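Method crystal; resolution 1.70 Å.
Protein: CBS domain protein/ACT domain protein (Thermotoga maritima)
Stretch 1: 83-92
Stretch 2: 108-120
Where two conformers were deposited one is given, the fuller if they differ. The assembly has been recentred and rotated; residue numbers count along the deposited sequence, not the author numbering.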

ATOM      1  N   PHE A  83      -5.400  -2.858   6.443  1.00 24.83           N
ATOM      2  CA  PHE A  83      -5.114  -3.438   5.121  1.00 24.32           C
ATOM      3  C   PHE A  83      -3.613  -3.700   4.981  1.00 23.65           C
ATOM      4  O   PHE A  83      -2.856  -2.859   4.504  1.00 24.36           O
ATOM      5  CB  PHE A  83      -5.628  -2.519   3.998  1.00 24.31           C
ATOM      6  CG  PHE A  83      -5.472  -3.080   2.621  1.00 23.44           C
ATOM      7  CD1 PHE A  83      -6.229  -4.183   2.199  1.00 23.18           C
ATOM      8  CD2 PHE A  83      -4.616  -2.473   1.688  1.00 22.83           C
ATOM      9  CE1 PHE A  83      -6.103  -4.686   0.909  1.00 22.81           C
ATOM     10  CE2 PHE A  83      -4.504  -2.956   0.424  1.00 22.49           C
ATOM     11  CZ  PHE A  83      -5.247  -4.086   0.023  1.00 23.71           C
ATOM     12  N   PHE A  84      -3.194  -4.885   5.421  1.00 23.20           N
ATOM     13  CA  PHE A  84      -1.797  -5.276   5.373  1.00 22.64           C
ATOM     14  C   PHE A  84      -1.690  -6.796   5.498  1.00 21.87           C
ATOM     15  O   PHE A  84      -2.619  -7.456   5.954  1.00 21.56           O
ATOM     16  CB  PHE A  84      -0.999  -4.626   6.534  1.00 22.26           C
ATOM     17  CG  PHE A  84      -1.436  -5.081   7.906  1.00 22.32           C
ATOM     18  CD1 PHE A  84      -0.955  -6.256   8.453  1.00 23.53           C
ATOM     19  CD2 PHE A  84      -2.365  -4.349   8.631  1.00 23.25           C
ATOM     20  CE1 PHE A  84      -1.381  -6.690   9.698  1.00 25.15           C
ATOM     21  CE2 PHE A  84      -2.787  -4.755   9.856  1.00 24.25           C
ATOM     22  CZ  PHE A  84      -2.302  -5.930  10.409  1.00 23.41           C
ATOM     23  N   VAL A  85      -0.533  -7.323   5.118  1.00 21.57           N
ATOM     24  CA  VAL A  85      -0.144  -8.693   5.476  1.00 22.03           C
ATOM     25  C   VAL A  85       1.277  -8.677   6.059  1.00 22.38           C
ATOM     26  O   VAL A  85       1.977  -7.699   5.907  1.00 22.80           O
ATOM     27  CB  VAL A  85      -0.226  -9.660   4.276  1.00 22.48           C
ATOM     28  CG1 VAL A  85      -1.655  -9.829   3.868  1.00 21.72           C
ATOM     29  CG2 VAL A  85       0.639  -9.207   3.097  1.00 22.07           C
ATOM     30  N   HIS A  86       1.677  -9.761   6.722  1.00 22.92           N
ATOM     31  CA  HIS A  86       3.021  -9.859   7.306  1.00 23.78           C
ATOM     32  C   HIS A  86       3.997 -10.517   6.325  1.00 24.64           C
ATOM     33  O   HIS A  86       3.599 -11.289   5.471  1.00 24.57           O
ATOM     34  CB  HIS A  86       2.985 -10.651   8.625  1.00 24.66           C
ATOM     35  CG  HIS A  86       2.496  -9.855   9.792  1.00 25.98           C
ATOM     36  ND1 HIS A  86       1.157  -9.732  10.110  1.00 28.17           N
ATOM     37  CD2 HIS A  86       3.171  -9.141  10.725  1.00 27.80           C
ATOM     38  CE1 HIS A  86       1.034  -8.985  11.194  1.00 28.53           C
ATOM     39  NE2 HIS A  86       2.239  -8.612  11.585  1.00 28.31           N
ATOM     40  N   GLU A  87       5.285 -10.216   6.467  1.00 25.68           N
ATOM     41  CA  GLU A  87       6.314 -10.816   5.607  1.00 26.17           C
ATOM     42  C   GLU A  87       6.245 -12.341   5.525  1.00 26.07           C
ATOM     43  O   GLU A  87       6.509 -12.931   4.474  1.00 25.14           O
ATOM     44  CB  GLU A  87       7.703 -10.481   6.133  1.00 26.88           C
ATOM     45  CG  GLU A  87       8.149  -9.052   5.912  1.00 28.51           C
ATOM     46  CD  GLU A  87       9.618  -8.861   6.274  1.00 28.28           C
ATOM     47  OE1 GLU A  87      10.012  -9.108   7.443  1.00 31.36           O
ATOM     48  OE2 GLU A  87      10.388  -8.457   5.382  1.00 32.52           O
ATOM     49  N   GLU A  88       5.955 -12.977   6.654  1.00 26.14           N
ATOM     50  CA  GLU A  88       6.027 -14.440   6.745  1.00 26.82           C
ATOM     51  C   GLU A  88       4.691 -15.150   6.468  1.00 27.32           C
ATOM     52  O   GLU A  88       4.581 -16.378   6.626  1.00 26.63           O
ATOM     53  CB  GLU A  88       6.568 -14.823   8.118  1.00 27.39           C
ATOM     54  CG  GLU A  88       7.981 -14.304   8.387  1.00 28.72           C
ATOM     55  CD  GLU A  88       9.050 -15.012   7.565  1.00 32.31           C
ATOM     56  OE1 GLU A  88       8.786 -16.112   7.030  1.00 33.29           O
ATOM     57  OE2 GLU A  88      10.166 -14.462   7.451  1.00 35.16           O
ATOM     58  N   ASP A  89       3.679 -14.388   6.068  1.00 27.43           N
ATOM     59  CA  ASP A  89       2.408 -14.979   5.638  1.00 27.74           C
ATOM     60  C   ASP A  89       2.547 -15.712   4.300  1.00 28.59           C
ATOM     61  O   ASP A  89       3.493 -15.505   3.528  1.00 27.91           O
ATOM     62  CB  ASP A  89       1.299 -13.920   5.509  1.00 27.96           C
ATOM     63  CG  ASP A  89       0.851 -13.365   6.852  1.00 29.71           C
ATOM     64  OD1 ASP A  89       1.133 -14.005   7.898  1.00 30.61           O
ATOM     65  OD2 ASP A  89       0.228 -12.276   6.857  1.00 28.86           O
ATOM     66  N   ASN A  90       1.572 -16.569   4.046  1.00 29.35           N
ATOM     67  CA  ASN A  90       1.457 -17.243   2.767  1.00 30.77           C
ATOM     68  C   ASN A  90       0.801 -16.310   1.774  1.00 31.31           C
ATOM     69  O   ASN A  90      -0.114 -15.549   2.121  1.00 31.52           O
ATOM     70  CB  ASN A  90       0.616 -18.509   2.917  1.00 30.72           C
ATOM     71  CG  ASN A  90       1.257 -19.531   3.824  1.00 32.47           C
ATOM     72  OD1 ASN A  90       2.447 -19.835   3.699  1.00 34.56           O
ATOM     73  ND2 ASN A  90       0.467 -20.076   4.751  1.00 34.31           N
ATOM     74  N   ILE A  91       1.246 -16.370   0.521  1.00 32.02           N
ATOM     75  CA  ILE A  91       0.666 -15.528  -0.514  1.00 32.49           C
ATOM     76  C   ILE A  91      -0.849 -15.795  -0.658  1.00 32.37           C
ATOM     77  O   ILE A  91      -1.616 -14.886  -0.954  1.00 33.24           O
ATOM     78  CB  ILE A  91       1.460 -15.667  -1.859  1.00 32.75           C
ATOM     79  CG1 ILE A  91       1.185 -14.483  -2.786  1.00 32.82           C
ATOM     80  CG2 ILE A  91       1.165 -17.006  -2.514  1.00 32.96           C
ATOM     81  CD1 ILE A  91       1.615 -13.128  -2.248  1.00 33.25           C
ATOM     82  N   THR A  92      -1.287 -17.028  -0.385  1.00 32.32           N
ATOM     83  CA  THR A  92      -2.711 -17.356  -0.296  1.00 31.63           C
ATOM     84  C   THR A  92      -3.490 -16.495   0.715  1.00 31.18           C
ATOM     85  O   THR A  92      -4.678 -16.254   0.534  1.00 31.58           O
ATOM     86  CB  THR A  92      -2.942 -18.858   0.026  1.00 31.94           C
ATOM     87  OG1 THR A  92      -2.222 -19.218   1.210  1.00 33.07           O
ATOM     88  CG2 THR A  92      -2.476 -19.727  -1.127  1.00 32.00           C
TER
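Stretch 2 108-120: VVDEEMRLKGAVS

Val 109 of stretch 2 sits at the apolar centre of the contact. Val 109 CG2 lies 3.7 Å from CD1 of Phe 84. The same methyl covers one face of the His 86 ring, with Val 109 CG2 4.0 Å from the ring centroid and close to the ring normal, a CH-pi contact. Selenomethionine Met 113 extends this cluster. Met 113 SE is 4.2 Å from CZ of Phe 84 and approaches that ring obliquely. Its CE reaches the edge of the His 86 ring, where Met 113 CE and His 86 NE2 are 3.1 Å apart, a very close approach. Two conformers of Met 113 were deposited, so this distance applies to the one given here.

His 86 and Val 109 point to one face of the sheet; Val 85 and Val 108 point to the opposite one. The side chains of the latter pair meet with Val 85 CG2 4.1 Å from Val 108 CG2. Farther along, the end of the Ile 91 side chain comes near Val 119, with CD1 of Ile 91 4.2 Å from CG1 of Val 119.

The backbones pair in register at Val 85, His 86, Val 108 and Val 109. Residues 108-109 are extended and run parallel to strand 85-86. Val 108 pairs with Val 85 at a CA-CA distance of 5.1 Å, and Val 109 pairs with His 86 at a CA-CA distance of 4.9 Å. Two hydrogen bonds join the strands. Val 109 N donates to Val 85 O at 2.9 Å, and Glu 87 N donates to Val 109 O at 3.0 Å. Val 109 thus uses both its N and its O, reaching the residues before and after its partner His 86, as parallel pairing requires. Each acceptor also receives a CA-H...O contact: Val 108 CA is 3.3 Å from Val 85 O, and His 86 CA is 3.3 Å from Val 109 O.

Stretch 2 then leaves the pairing. A type I turn from Asp 110 to Met 113 reverses the chain, and strand 115-120 follows. Lys 116 N bonds to Val 108 O at 2.8 Å, and Val 108 N to Gly 117 O at 3.0 Å. Stretch 1 makes its own type I turn, from His 86 to Asp 89. There Asp 89 OD2 accepts a hydrogen bond from His 86 N at 2.9 Å.

The polar edge lies around Glu 87. Glu 87 CG packs 3.9 Å from CG1 of Val 108. Its carboxylate approaches carbon atoms of stretch 2: Glu 87 OE2 is 3.8 Å from Lys 116 CB, and Glu 87 OE1 is 4.1 Å from Asp 110 CB. The end of the Lys 116 side chain leads away.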

ATOM      1  N   VAL A 108       2.982  -4.601   3.220  1.00 22.52           N
ATOM      2  CA  VAL A 108       3.640  -5.712   3.916  1.00 22.46           C
ATOM      3  C   VAL A 108       4.393  -5.179   5.121  1.00 22.64           C
ATOM      4  O   VAL A 108       5.145  -4.212   5.017  1.00 22.67           O
ATOM      5  CB  VAL A 108       4.616  -6.476   2.974  1.00 21.96           C
ATOM      6  CG1 VAL A 108       5.341  -7.586   3.711  1.00 21.80           C
ATOM      7  CG2 VAL A 108       3.842  -7.012   1.761  1.00 22.69           C
ATOM      8  N   VAL A 109       4.198  -5.819   6.260  1.00 23.53           N
ATOM      9  CA  VAL A 109       4.779  -5.329   7.509  1.00 23.48           C
ATOM     10  C   VAL A 109       5.520  -6.444   8.254  1.00 24.31           C
ATOM     11  O   VAL A 109       5.323  -7.635   7.980  1.00 23.95           O
ATOM     12  CB  VAL A 109       3.705  -4.687   8.440  1.00 23.35           C
ATOM     13  CG1 VAL A 109       3.003  -3.515   7.760  1.00 24.11           C
ATOM     14  CG2 VAL A 109       2.704  -5.718   8.884  1.00 23.53           C
ATOM     15  N   ASP A 110       6.379  -6.044   9.190  1.00 24.75           N
ATOM     16  CA  ASP A 110       7.039  -6.992  10.095  1.00 25.40           C
ATOM     17  C   ASP A 110       6.226  -7.093  11.380  1.00 26.00           C
ATOM     18  O   ASP A 110       5.132  -6.547  11.472  1.00 25.39           O
ATOM     19  CB  ASP A 110       8.518  -6.611  10.343  1.00 25.82           C
ATOM     20  CG  ASP A 110       8.692  -5.357  11.188  1.00 26.58           C
ATOM     21  OD1 ASP A 110       7.718  -4.874  11.800  1.00 29.21           O
ATOM     22  OD2 ASP A 110       9.843  -4.857  11.272  1.00 29.98           O
ATOM     23  N   GLU A 111       6.765  -7.788  12.374  1.00 26.91           N
ATOM     24  CA  GLU A 111       6.026  -8.042  13.610  1.00 28.09           C
ATOM     25  C   GLU A 111       5.800  -6.817  14.499  1.00 28.33           C
ATOM     26  O   GLU A 111       4.943  -6.853  15.386  1.00 29.40           O
ATOM     27  CB  GLU A 111       6.716  -9.140  14.404  1.00 28.39           C
ATOM     28  CG  GLU A 111       6.683 -10.477  13.702  1.00 29.77           C
ATOM     29  CD  GLU A 111       7.301 -11.590  14.520  1.00 30.65           C
ATOM     30  OE1 GLU A 111       7.596 -11.381  15.721  1.00 35.78           O
ATOM     31  OE2 GLU A 111       7.488 -12.689  13.951  1.00 37.11           O
ATOM     32  N   GLU A 112       6.562  -5.749  14.282  1.00 28.48           N
ATOM     33  CA  GLU A 112       6.328  -4.483  14.975  1.00 28.03           C
ATOM     34  C   GLU A 112       5.538  -3.485  14.138  1.00 27.66           C
ATOM     35  O   GLU A 112       5.529  -2.304  14.443  1.00 27.59           O
ATOM     36  CB  GLU A 112       7.658  -3.856  15.416  1.00 29.00           C
ATOM     37  CG  GLU A 112       8.312  -4.581  16.556  1.00 30.65           C
ATOM     38  CD  GLU A 112       8.865  -5.925  16.149  1.00 33.60           C
ATOM     39  OE1 GLU A 112       9.541  -5.988  15.099  1.00 37.09           O
ATOM     40  OE2 GLU A 112       8.628  -6.912  16.876  1.00 37.29           O
HETATM   41  N   MSE A 113       4.859  -3.962  13.086  1.00 26.46           N
HETATM   42  CA  MSE A 113       4.120  -3.107  12.166  1.00 26.54           C
HETATM   43  C   MSE A 113       4.961  -2.114  11.352  1.00 26.03           C
HETATM   44  O   MSE A 113       4.412  -1.147  10.834  1.00 27.12           O
HETATM   45  CB  MSE A 113       2.967  -2.362  12.868  1.00 26.11           C
HETATM   46  CG  MSE A 113       1.888  -3.255  13.512  1.00 27.55           C
HETATM   47 SE   MSE A 113       1.215  -4.839  12.505  0.50 26.80          SE
HETATM   48  CE  MSE A 113       2.277  -6.172  13.470  0.50 26.87           C
ATOM     49  N   ARG A 114       6.260  -2.365  11.202  1.00 26.10           N
ATOM     50  CA  ARG A 114       7.092  -1.534  10.331  1.00 26.22           C
ATOM     51  C   ARG A 114       6.823  -1.926   8.883  1.00 25.50           C
ATOM     52  O   ARG A 114       6.791  -3.106   8.561  1.00 23.85           O
ATOM     53  CB  ARG A 114       8.574  -1.678  10.656  1.00 27.88           C
ATOM     54  CG  ARG A 114       8.927  -1.343  12.107  1.00 29.88           C
ATOM     55  CD  ARG A 114       9.631   0.033  12.259  1.00 32.17           C
ATOM     56  NE  ARG A 114       9.529   0.611  13.603  1.00 33.60           N
ATOM     57  CZ  ARG A 114      10.180   0.173  14.682  1.00 33.66           C
ATOM     58  NH1 ARG A 114      11.003  -0.867  14.605  1.00 36.09           N
ATOM     59  NH2 ARG A 114      10.007   0.776  15.854  1.00 36.13           N
ATOM     60  N   LEU A 115       6.642  -0.930   8.028  1.00 25.40           N
ATOM     61  CA  LEU A 115       6.453  -1.151   6.605  1.00 24.48           C
ATOM     62  C   LEU A 115       7.720  -1.719   5.954  1.00 24.34           C
ATOM     63  O   LEU A 115       8.799  -1.125   6.048  1.00 24.58           O
ATOM     64  CB  LEU A 115       6.074   0.169   5.922  1.00 24.66           C
ATOM     65  CG  LEU A 115       5.615   0.100   4.472  1.00 24.86           C
ATOM     66  CD1 LEU A 115       4.385  -0.800   4.335  1.00 24.40           C
ATOM     67  CD2 LEU A 115       5.287   1.494   3.994  1.00 25.33           C
ATOM     68  N   LYS A 116       7.599  -2.882   5.319  1.00 23.63           N
ATOM     69  CA  LYS A 116       8.755  -3.561   4.709  1.00 24.07           C
ATOM     70  C   LYS A 116       8.710  -3.598   3.174  1.00 23.95           C
ATOM     71  O   LYS A 116       9.690  -4.019   2.531  1.00 24.21           O
ATOM     72  CB  LYS A 116       8.840  -4.987   5.239  1.00 24.22           C
ATOM     73  CG  LYS A 116       9.104  -5.066   6.751  1.00 26.49           C
ATOM     74  CD  LYS A 116      10.314  -4.250   7.208  0.50 27.13           C
ATOM     75  CE  LYS A 116      11.607  -4.652   6.522  0.50 27.31           C
ATOM     76  NZ  LYS A 116      12.801  -4.244   7.329  0.50 26.97           N
ATOM     77  N   GLY A 117       7.603  -3.156   2.619  1.00 23.30           N
ATOM     78  CA  GLY A 117       7.356  -3.189   1.165  1.00 23.37           C
ATOM     79  C   GLY A 117       5.878  -3.322   0.866  1.00 22.94           C
ATOM     80  O   GLY A 117       5.016  -3.047   1.733  1.00 22.69           O
ATOM     81  N   ALA A 118       5.581  -3.714  -0.363  1.00 22.89           N
ATOM     82  CA  ALA A 118       4.219  -4.028  -0.779  1.00 22.51           C
ATOM     83  C   ALA A 118       4.216  -5.229  -1.708  1.00 22.57           C
ATOM     84  O   ALA A 118       5.232  -5.558  -2.328  1.00 23.17           O
ATOM     85  CB  ALA A 118       3.608  -2.875  -1.497  1.00 22.91           C
ATOM     86  N   VAL A 119       3.051  -5.849  -1.809  1.00 22.41           N
ATOM     87  CA  VAL A 119       2.742  -6.818  -2.875  1.00 22.41           C
ATOM     88  C   VAL A 119       1.804  -6.115  -3.850  1.00 22.60           C
ATOM     89  O   VAL A 119       0.688  -5.705  -3.473  1.00 21.47           O
ATOM     90  CB  VAL A 119       2.078  -8.108  -2.333  1.00 22.18           C
ATOM     91  CG1 VAL A 119       1.710  -9.075  -3.497  1.00 23.39           C
ATOM     92  CG2 VAL A 119       2.986  -8.810  -1.375  1.00 23.76           C
ATOM     93  N   SER A 120       2.239  -5.955  -5.087  1.00 22.62           N
ATOM     94  CA  SER A 120       1.331  -5.402  -6.110  1.00 22.95           C
ATOM     95  C   SER A 120       0.239  -6.402  -6.451  1.00 22.38           C
ATOM     96  O   SER A 120       0.477  -7.617  -6.459  1.00 22.46           O
ATOM     97  CB  SER A 120       2.089  -4.962  -7.362  1.00 23.36           C
ATOM     98  OG  SER A 120       2.538  -6.046  -8.167  1.00 22.91           O
TER